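Long-range contacts in secreted protein (Streptomyces lividans TK24, PDB 5LXZ), which probably acts as a secreted copper-radical oxidase of family AA5, related to galactose oxidase: residues A[54-62]-A[70-78]; A[131-142]-A[185-196]. The protein carries 1 engineered substitution. All coordinates share one frame; numbering follows the deposited sequence. Where two conformers were deposited one is given.

Contact 1 and contact 2 illustrate how one motif, the antiparallel strand pair, serves two parts of a single chain. Residues 54-62 and 70-78 form a beta hairpin at the edge of an antiparallel sheet that is probably a propeller blade, and the side chain of Asp-77 lies about 10 Å from a bound copper ion. Residues 131-142 and 185-196 pair across a much longer separation in sequence, within the range of the GlxA beta barrel domain. The centres of the two contacts are 39 Å apart and their nearest atoms about 21 Å, so they do not touch. Contact 1 closes before contact 2 opens, and neither segment pair includes a residue that ligates copper.

Contact 1. Residues A[54-62]-A[70-78]; sequences DKQYDTRIW and KKVPTPSDL
Tyr-57 lies against Ser-76 and Asp-77 where a beta hairpin, the outer strand pair of what appears to be a propeller blade, passes into loop. One ring face is met near its centre by Asp-77 N, while Thr-74 O sits in plane at the edge, 3.6 Å from Tyr-57 CD2. Next along, Asp-58 is linked through a water to Lys-71 NZ, and its OD1 takes both NH1 and NH2 of Arg-60. Thr-59 OG1 lies 2.7 Å from Thr-74 OG1, with the Tyr-236 hydroxyl as another partner, and Thr-74 OG1 gives its own proton to Val-72 O. Thr-59 O accepts Val-72 N across the hairpin and Arg-60 NH1 from its own strand, the two reaching it from opposite faces of its plane. A bend at chi2 (-70°) turns the guanidinium of Arg-60 back alongside Lys-71, whose CG lies over one face, 3.5 Å from Arg-60 NH1. The two charged ends are thus close, but the carboxylate of Asp-58 probably offsets the arginine's charge, and the carbonyls of Tyr-24 and Arg-25 take further N-H groups. Ile-61 closes the ladder with two backbone hydrogen bonds to Lys-70, and Ile-61 CD1 rests 3.6 Å from Val-72 CG2.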
# COMPACT_ATOMS: atom_id res chain seq x y z
N ASP A 54 -13.20 21.47 2.31
CA ASP A 54 -12.49 22.68 2.69
C ASP A 54 -11.07 22.76 2.16
O ASP A 54 -10.39 23.72 2.41
CB ASP A 54 -12.44 22.78 4.20
CG ASP A 54 -13.79 23.14 4.82
OD1 ASP A 54 -14.73 23.54 4.07
OD2 ASP A 54 -13.87 22.97 6.03
N LYS A 55 -10.62 21.71 1.47
CA LYS A 55 -9.24 21.64 1.00
C LYS A 55 -8.28 21.78 2.16
O LYS A 55 -7.29 22.46 2.07
CB LYS A 55 -8.97 22.65 -0.14
CG LYS A 55 -9.97 22.52 -1.30
CD LYS A 55 -9.70 23.51 -2.44
CE LYS A 55 -10.68 23.25 -3.57
NZ LYS A 55 -10.33 24.05 -4.79
N GLN A 56 -8.61 21.09 3.26
CA GLN A 56 -7.78 21.05 4.45
C GLN A 56 -6.91 19.78 4.39
O GLN A 56 -7.44 18.67 4.49
CB GLN A 56 -8.69 21.01 5.69
CG GLN A 56 -7.93 20.83 6.99
CD GLN A 56 -6.90 21.91 7.21
OE1 GLN A 56 -7.19 23.10 7.01
NE2 GLN A 56 -5.69 21.52 7.61
N TYR A 57 -5.61 19.97 4.20
CA TYR A 57 -4.68 18.86 3.95
C TYR A 57 -3.58 18.91 4.96
O TYR A 57 -3.03 19.97 5.25
CB TYR A 57 -4.04 18.98 2.56
CG TYR A 57 -5.01 19.17 1.44
CD1 TYR A 57 -6.20 18.46 1.37
CD2 TYR A 57 -4.74 20.11 0.46
CE1 TYR A 57 -7.09 18.69 0.34
CE2 TYR A 57 -5.59 20.29 -0.58
CZ TYR A 57 -6.76 19.59 -0.65
OH TYR A 57 -7.66 19.75 -1.69
N ASP A 58 -3.25 17.76 5.56
CA ASP A 58 -2.34 17.73 6.66
C ASP A 58 -1.19 16.72 6.47
O ASP A 58 -1.39 15.61 5.97
CB ASP A 58 -3.12 17.36 7.94
CG ASP A 58 -3.91 18.54 8.51
OD1 ASP A 58 -3.31 19.36 9.24
OD2 ASP A 58 -5.09 18.64 8.23
N THR A 59 -0.02 17.14 6.90
CA THR A 59 1.17 16.34 7.03
C THR A 59 1.85 16.70 8.33
O THR A 59 1.81 17.87 8.76
CB THR A 59 2.15 16.62 5.86
OG1 THR A 59 1.50 16.26 4.65
CG2 THR A 59 3.47 15.86 5.99
N ARG A 60 2.47 15.71 8.97
CA ARG A 60 3.37 15.93 10.09
C ARG A 60 4.74 15.36 9.86
O ARG A 60 4.90 14.40 9.12
CB ARG A 60 2.81 15.33 11.37
CG ARG A 60 1.37 15.70 11.70
CD ARG A 60 1.22 17.15 12.08
NE ARG A 60 -0.20 17.42 12.29
CZ ARG A 60 -1.04 18.06 11.46
NH1 ARG A 60 -0.63 18.61 10.33
NH2 ARG A 60 -2.32 18.17 11.79
N ILE A 61 5.74 15.93 10.52
CA ILE A 61 7.05 15.31 10.72
C ILE A 61 7.22 15.07 12.20
O ILE A 61 7.08 16.01 13.01
CB ILE A 61 8.17 16.19 10.22
CG1 ILE A 61 8.11 16.23 8.72
CG2 ILE A 61 9.54 15.69 10.73
CD1 ILE A 61 9.11 17.16 8.13
N TRP A 62 7.50 13.82 12.56
CA TRP A 62 7.64 13.41 13.93
C TRP A 62 9.07 12.97 14.15
O TRP A 62 9.62 12.18 13.37
CB TRP A 62 6.69 12.27 14.22
CG TRP A 62 6.87 11.59 15.54
CD1 TRP A 62 6.85 12.16 16.78
CD2 TRP A 62 7.08 10.19 15.75
NE1 TRP A 62 7.04 11.20 17.76
CE2 TRP A 62 7.17 9.98 17.16
CE3 TRP A 62 7.22 9.09 14.89
CZ2 TRP A 62 7.40 8.71 17.72
CZ3 TRP A 62 7.44 7.83 15.45
CH2 TRP A 62 7.52 7.65 16.84
N LYS A 70 5.88 18.46 14.15
CA LYS A 70 5.54 19.71 13.48
C LYS A 70 4.62 19.46 12.31
O LYS A 70 4.58 18.36 11.75
CB LYS A 70 6.77 20.47 13.01
CG LYS A 70 7.62 19.75 11.97
CD LYS A 70 8.76 20.60 11.44
CE LYS A 70 8.38 21.35 10.17
NZ LYS A 70 9.61 21.84 9.50
N LYS A 71 3.89 20.49 11.93
CA LYS A 71 3.08 20.49 10.74
C LYS A 71 3.93 20.86 9.55
O LYS A 71 4.86 21.66 9.66
CB LYS A 71 1.91 21.46 10.86
CG LYS A 71 1.03 21.21 12.06
CD LYS A 71 -0.31 21.90 11.88
CE LYS A 71 -1.21 21.55 13.03
NZ LYS A 71 -2.49 22.29 12.94
N VAL A 72 3.60 20.25 8.41
CA VAL A 72 4.19 20.57 7.12
C VAL A 72 3.11 21.05 6.15
O VAL A 72 2.11 20.40 5.96
CB VAL A 72 4.88 19.33 6.52
CG1 VAL A 72 5.43 19.65 5.14
CG2 VAL A 72 6.02 18.89 7.41
N PRO A 73 3.31 22.21 5.49
CA PRO A 73 2.34 22.64 4.49
C PRO A 73 2.15 21.59 3.39
O PRO A 73 3.15 21.07 2.85
CB PRO A 73 2.97 23.91 3.89
CG PRO A 73 3.98 24.35 4.86
CD PRO A 73 4.44 23.14 5.62
N THR A 74 0.89 21.25 3.15
CA THR A 74 0.52 20.16 2.26
C THR A 74 -0.22 20.74 1.07
O THR A 74 -1.35 21.20 1.22
CB THR A 74 -0.28 19.11 3.01
OG1 THR A 74 0.51 18.74 4.14
CG2 THR A 74 -0.55 17.89 2.14
N PRO A 75 0.40 20.71 -0.12
CA PRO A 75 -0.13 21.47 -1.26
C PRO A 75 -1.32 20.87 -1.99
O PRO A 75 -2.05 21.59 -2.72
CB PRO A 75 1.10 21.54 -2.19
CG PRO A 75 1.80 20.25 -1.92
CD PRO A 75 1.72 20.12 -0.43
N SER A 76 -1.55 19.56 -1.84
CA SER A 76 -2.61 18.85 -2.55
C SER A 76 -3.13 17.76 -1.63
O SER A 76 -2.52 17.50 -0.61
CB SER A 76 -2.06 18.15 -3.83
OG SER A 76 -1.59 19.13 -4.71
N ASP A 77 -4.22 17.13 -2.03
CA ASP A 77 -4.79 16.06 -1.23
C ASP A 77 -4.00 14.76 -1.47
O ASP A 77 -4.40 13.94 -2.29
CB ASP A 77 -6.27 15.83 -1.48
CG ASP A 77 -6.92 15.12 -0.33
OD1 ASP A 77 -6.16 14.63 0.53
OD2 ASP A 77 -8.17 15.07 -0.24
N LEU A 78 -2.96 14.60 -0.66
CA LEU A 78 -2.01 13.48 -0.79
C LEU A 78 -2.46 12.20 -0.14
O LEU A 78 -1.74 11.21 -0.14
CB LEU A 78 -0.66 13.88 -0.26
CG LEU A 78 -0.07 15.07 -0.97
CD1 LEU A 78 1.30 15.35 -0.39
CD2 LEU A 78 -0.07 14.92 -2.49
O HOH W 1 -1.32 22.19 4.70
O HOH W 2 -3.81 21.51 10.65
O HOH W 3 -0.04 20.08 7.71

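Contact 2. Residues A[131-142]-A[185-196]; sequences TKFTGKENGKTF and YETGTEDNYRVQ. With PO4 (phosphate ion), chain F; EDO (1,2-ethanediol), chain Q.
Tyr-193 fits its ring against the bare backbone of Gly-135, a flat hollow that exists because glycine carries no side chain. Gly-135 CA stands over the ring face, 3.8 Å from its centroid, and a beta carbon there would run into Asp-191 and Asn-138. Around the ring the surfaces interlock: Phe-133 CB meets Tyr-193 CB, and Phe-142 CD1 comes within 3.9 Å of Tyr-193 CE2. The methyl of Thr-187 projects between two neighbours, with its CG2 3.4 Å from Asn-138 ND2 and 3.7 Å from Phe-142 CZ. At the ring's far end Asn-138 ND2 donates to Tyr-193 OH at 3.0 Å, the hydroxyl lying close to the amide plane. With chi1 at 62°, CG of Asn-138 sits between its backbone N and carbonyl carbon, and the other end of the amide, OD1, accepts Lys-140 N in an Asx turn. With an alanine in place of Tyr-193, the ring face under Gly-135 CA and the contact beside Phe-142 would probably be lost, and the Asn-138 amide would lack its hydroxyl partner.

The Asp-191 carboxylate reaches into the same turn: OD2 accepts Glu-137 N and, more directly, Asn-138 N at 2.8 Å and 169°. Beyond the bridged pairs, the Gln-196 side chain lies across Lys-132 CB, and its NE2 gives Thr-134 OG1 a bond of 2.8 Å. On the face that Thr-134 shares with Arg-194, the arginine holds a phosphate, probably from the crystallisation liquor, through NE and NH2. Phe-133, Tyr-193 and Val-195 share the opposite face, where Met-114 of strand 111-118 touches the side chains of both Phe-133 and Tyr-193. Strand 132-135 lies between 141-144, its hairpin partner, and 191-195 in the curled antiparallel sheet of the GlxA beta barrel domain.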
# COMPACT_ATOMS: atom_id res chain seq x y z
N THR A 131 -33.96 2.91 -15.44
CA THR A 131 -33.18 2.07 -16.36
C THR A 131 -32.44 1.00 -15.54
O THR A 131 -31.83 1.32 -14.51
CB THR A 131 -32.21 2.92 -17.18
OG1 THR A 131 -32.95 3.78 -18.05
CG2 THR A 131 -31.24 2.08 -18.05
N LYS A 132 -32.50 -0.23 -16.05
CA LYS A 132 -31.86 -1.38 -15.42
C LYS A 132 -30.55 -1.68 -16.12
O LYS A 132 -30.47 -1.66 -17.35
CB LYS A 132 -32.74 -2.59 -15.53
CG LYS A 132 -33.91 -2.58 -14.57
CD LYS A 132 -34.86 -3.75 -14.80
CE LYS A 132 -35.94 -3.79 -13.73
NZ LYS A 132 -36.58 -5.14 -13.78
N PHE A 133 -29.51 -1.91 -15.30
CA PHE A 133 -28.16 -2.18 -15.77
C PHE A 133 -27.81 -3.52 -15.17
O PHE A 133 -27.92 -3.69 -13.96
CB PHE A 133 -27.20 -1.14 -15.23
CG PHE A 133 -27.43 0.24 -15.74
CD1 PHE A 133 -28.34 1.07 -15.08
CD2 PHE A 133 -26.73 0.73 -16.83
CE1 PHE A 133 -28.54 2.36 -15.54
CE2 PHE A 133 -26.92 2.04 -17.29
CZ PHE A 133 -27.83 2.84 -16.63
N THR A 134 -27.36 -4.48 -16.00
CA THR A 134 -27.08 -5.84 -15.51
C THR A 134 -25.62 -6.18 -15.83
O THR A 134 -25.18 -6.04 -16.96
CB THR A 134 -28.04 -6.85 -16.13
OG1 THR A 134 -29.37 -6.46 -15.79
CG2 THR A 134 -27.80 -8.23 -15.63
N GLY A 135 -24.89 -6.66 -14.82
CA GLY A 135 -23.47 -6.92 -15.00
C GLY A 135 -23.30 -8.14 -15.89
O GLY A 135 -23.85 -9.22 -15.63
N LYS A 136 -22.51 -7.99 -16.94
CA LYS A 136 -22.37 -9.08 -17.90
C LYS A 136 -21.65 -10.29 -17.30
O LYS A 136 -21.91 -11.44 -17.68
CB LYS A 136 -21.68 -8.56 -19.16
CG LYS A 136 -22.57 -7.58 -19.87
CD LYS A 136 -21.84 -6.90 -21.01
CE LYS A 136 -22.71 -5.86 -21.67
NZ LYS A 136 -22.00 -5.16 -22.74
N GLU A 137 -20.74 -10.03 -16.39
CA GLU A 137 -20.10 -11.11 -15.63
C GLU A 137 -20.87 -11.44 -14.36
O GLU A 137 -21.13 -12.62 -14.08
CB GLU A 137 -18.66 -10.74 -15.31
CG GLU A 137 -17.87 -11.80 -14.60
CD GLU A 137 -16.60 -11.28 -13.97
OE1 GLU A 137 -16.60 -10.16 -13.41
OE2 GLU A 137 -15.61 -12.06 -14.00
N ASN A 138 -21.16 -10.42 -13.55
CA ASN A 138 -21.75 -10.69 -12.22
C ASN A 138 -23.23 -11.06 -12.22
O ASN A 138 -23.72 -11.61 -11.23
CB ASN A 138 -21.47 -9.58 -11.20
CG ASN A 138 -22.06 -8.23 -11.58
OD1 ASN A 138 -23.22 -8.13 -12.00
ND2 ASN A 138 -21.25 -7.20 -11.46
N GLY A 139 -23.95 -10.76 -13.29
CA GLY A 139 -25.36 -11.10 -13.42
C GLY A 139 -26.28 -10.30 -12.54
O GLY A 139 -27.46 -10.64 -12.48
N LYS A 140 -25.77 -9.25 -11.89
CA LYS A 140 -26.56 -8.47 -10.92
C LYS A 140 -27.11 -7.21 -11.55
O LYS A 140 -26.48 -6.61 -12.41
CB LYS A 140 -25.73 -8.15 -9.68
CG LYS A 140 -25.49 -9.44 -8.90
CD LYS A 140 -24.70 -9.25 -7.64
CE LYS A 140 -24.47 -10.60 -7.02
NZ LYS A 140 -23.53 -10.47 -5.91
N THR A 141 -28.30 -6.80 -11.12
CA THR A 141 -29.00 -5.67 -11.70
C THR A 141 -29.08 -4.48 -10.73
O THR A 141 -29.30 -4.65 -9.53
CB THR A 141 -30.41 -6.10 -12.15
OG1 THR A 141 -30.27 -7.09 -13.18
CG2 THR A 141 -31.21 -4.95 -12.70
N PHE A 142 -28.92 -3.30 -11.30
CA PHE A 142 -29.01 -2.02 -10.60
C PHE A 142 -29.83 -1.08 -11.41
O PHE A 142 -29.82 -1.15 -12.64
CB PHE A 142 -27.62 -1.44 -10.32
CG PHE A 142 -26.77 -2.39 -9.53
CD1 PHE A 142 -26.06 -3.42 -10.16
CD2 PHE A 142 -26.73 -2.33 -8.15
CE1 PHE A 142 -25.36 -4.32 -9.43
CE2 PHE A 142 -25.99 -3.24 -7.41
CZ PHE A 142 -25.33 -4.24 -8.05
N TYR A 185 -26.94 -8.59 -2.97
CA TYR A 185 -27.07 -7.84 -4.20
C TYR A 185 -25.89 -6.94 -4.54
O TYR A 185 -25.94 -6.23 -5.53
CB TYR A 185 -28.38 -7.05 -4.17
CG TYR A 185 -29.52 -7.98 -3.90
CD1 TYR A 185 -29.97 -8.87 -4.88
CD2 TYR A 185 -30.13 -7.98 -2.65
CE1 TYR A 185 -31.00 -9.75 -4.62
CE2 TYR A 185 -31.17 -8.86 -2.37
CZ TYR A 185 -31.59 -9.74 -3.36
OH TYR A 185 -32.64 -10.59 -3.08
N GLU A 186 -24.85 -6.98 -3.71
CA GLU A 186 -23.65 -6.18 -3.92
C GLU A 186 -22.74 -6.79 -4.97
O GLU A 186 -22.75 -8.00 -5.21
CB GLU A 186 -22.80 -6.09 -2.64
CG GLU A 186 -23.48 -5.44 -1.46
CD GLU A 186 -22.59 -5.43 -0.23
OE1 GLU A 186 -21.39 -5.80 -0.32
OE2 GLU A 186 -23.09 -5.09 0.85
N THR A 187 -21.89 -5.93 -5.53
CA THR A 187 -20.76 -6.38 -6.32
C THR A 187 -19.49 -5.93 -5.65
O THR A 187 -19.49 -4.96 -4.87
CB THR A 187 -20.80 -5.87 -7.77
OG1 THR A 187 -20.50 -4.48 -7.79
CG2 THR A 187 -22.16 -6.13 -8.40
N GLY A 188 -18.38 -6.59 -5.98
CA GLY A 188 -17.10 -6.23 -5.38
C GLY A 188 -16.01 -5.86 -6.35
O GLY A 188 -14.95 -5.47 -5.91
N THR A 189 -16.27 -5.95 -7.64
CA THR A 189 -15.26 -5.62 -8.65
C THR A 189 -15.94 -4.92 -9.81
O THR A 189 -17.16 -4.95 -9.93
CB THR A 189 -14.52 -6.87 -9.17
OG1 THR A 189 -15.44 -7.80 -9.78
CG2 THR A 189 -13.76 -7.54 -8.04
N GLU A 190 -15.14 -4.32 -10.67
CA GLU A 190 -15.65 -3.69 -11.87
C GLU A 190 -16.38 -4.69 -12.76
O GLU A 190 -15.92 -5.82 -12.94
CB GLU A 190 -14.49 -3.12 -12.65
CG GLU A 190 -14.84 -2.42 -13.95
CD GLU A 190 -13.62 -2.02 -14.74
OE1 GLU A 190 -12.78 -1.32 -14.14
OE2 GLU A 190 -13.54 -2.38 -15.95
N ASP A 191 -17.44 -4.25 -13.40
CA ASP A 191 -18.06 -5.01 -14.47
C ASP A 191 -18.55 -4.05 -15.56
O ASP A 191 -18.61 -2.86 -15.34
CB ASP A 191 -19.18 -5.94 -13.96
CG ASP A 191 -19.44 -7.13 -14.86
OD1 ASP A 191 -18.72 -7.35 -15.91
OD2 ASP A 191 -20.37 -7.90 -14.52
N ASN A 192 -18.81 -4.63 -16.71
CA ASN A 192 -19.45 -4.00 -17.85
C ASN A 192 -20.90 -4.38 -17.77
O ASN A 192 -21.23 -5.59 -17.60
CB ASN A 192 -18.80 -4.51 -19.13
CG ASN A 192 -19.30 -3.86 -20.38
OD1 ASN A 192 -20.49 -3.82 -20.63
ND2 ASN A 192 -18.37 -3.48 -21.25
N TYR A 193 -21.78 -3.39 -17.89
CA TYR A 193 -23.19 -3.56 -17.63
C TYR A 193 -24.00 -3.39 -18.89
O TYR A 193 -23.81 -2.42 -19.60
CB TYR A 193 -23.69 -2.54 -16.58
CG TYR A 193 -23.22 -2.93 -15.20
CD1 TYR A 193 -21.90 -2.69 -14.81
CD2 TYR A 193 -24.03 -3.59 -14.32
CE1 TYR A 193 -21.43 -3.08 -13.57
CE2 TYR A 193 -23.58 -4.01 -13.08
CZ TYR A 193 -22.28 -3.76 -12.70
OH TYR A 193 -21.84 -4.24 -11.46
N ARG A 194 -24.90 -4.32 -19.15
CA ARG A 194 -25.85 -4.24 -20.24
C ARG A 194 -26.99 -3.31 -19.83
O ARG A 194 -27.48 -3.41 -18.75
CB ARG A 194 -26.39 -5.65 -20.57
CG ARG A 194 -27.06 -5.70 -21.95
CD ARG A 194 -27.68 -7.08 -22.20
NE ARG A 194 -28.90 -7.28 -21.46
CZ ARG A 194 -30.13 -6.92 -21.86
NH1 ARG A 194 -30.29 -6.26 -22.99
NH2 ARG A 194 -31.17 -7.17 -21.10
N VAL A 195 -27.40 -2.41 -20.72
CA VAL A 195 -28.55 -1.55 -20.49
C VAL A 195 -29.79 -2.24 -21.00
O VAL A 195 -29.94 -2.45 -22.20
CB VAL A 195 -28.38 -0.22 -21.22
CG1 VAL A 195 -29.59 0.69 -20.94
CG2 VAL A 195 -27.08 0.45 -20.80
N GLN A 196 -30.67 -2.61 -20.08
CA GLN A 196 -31.89 -3.33 -20.47
C GLN A 196 -32.84 -2.42 -21.27
O GLN A 196 -32.99 -1.25 -20.98
CB GLN A 196 -32.62 -3.85 -19.26
CG GLN A 196 -31.85 -4.89 -18.48
CD GLN A 196 -32.71 -5.62 -17.46
OE1 GLN A 196 -33.97 -5.62 -17.53
NE2 GLN A 196 -32.05 -6.26 -16.52
P PO4 F . -29.63 -9.85 -18.94
O1 PO4 F . -31.04 -9.39 -19.27
O2 PO4 F . -28.68 -8.71 -19.10
O3 PO4 F . -29.66 -10.43 -17.52
O4 PO4 F . -29.25 -10.97 -19.84
C1 EDO Q . -10.70 -4.09 -18.62
O1 EDO Q . -10.08 -5.37 -18.50
C2 EDO Q . -11.10 -3.69 -17.21
O2 EDO Q . -11.34 -2.30 -17.01
O HOH W 4 -34.04 -0.58 -18.51
O HOH W 5 -15.10 -8.30 -12.53
O HOH W 6 -15.64 -7.91 -15.86
O HOH W 7 -18.61 -7.42 -10.40
O HOH W 8 -28.11 -6.20 -7.41
O HOH W 9 -33.06 -7.97 -14.43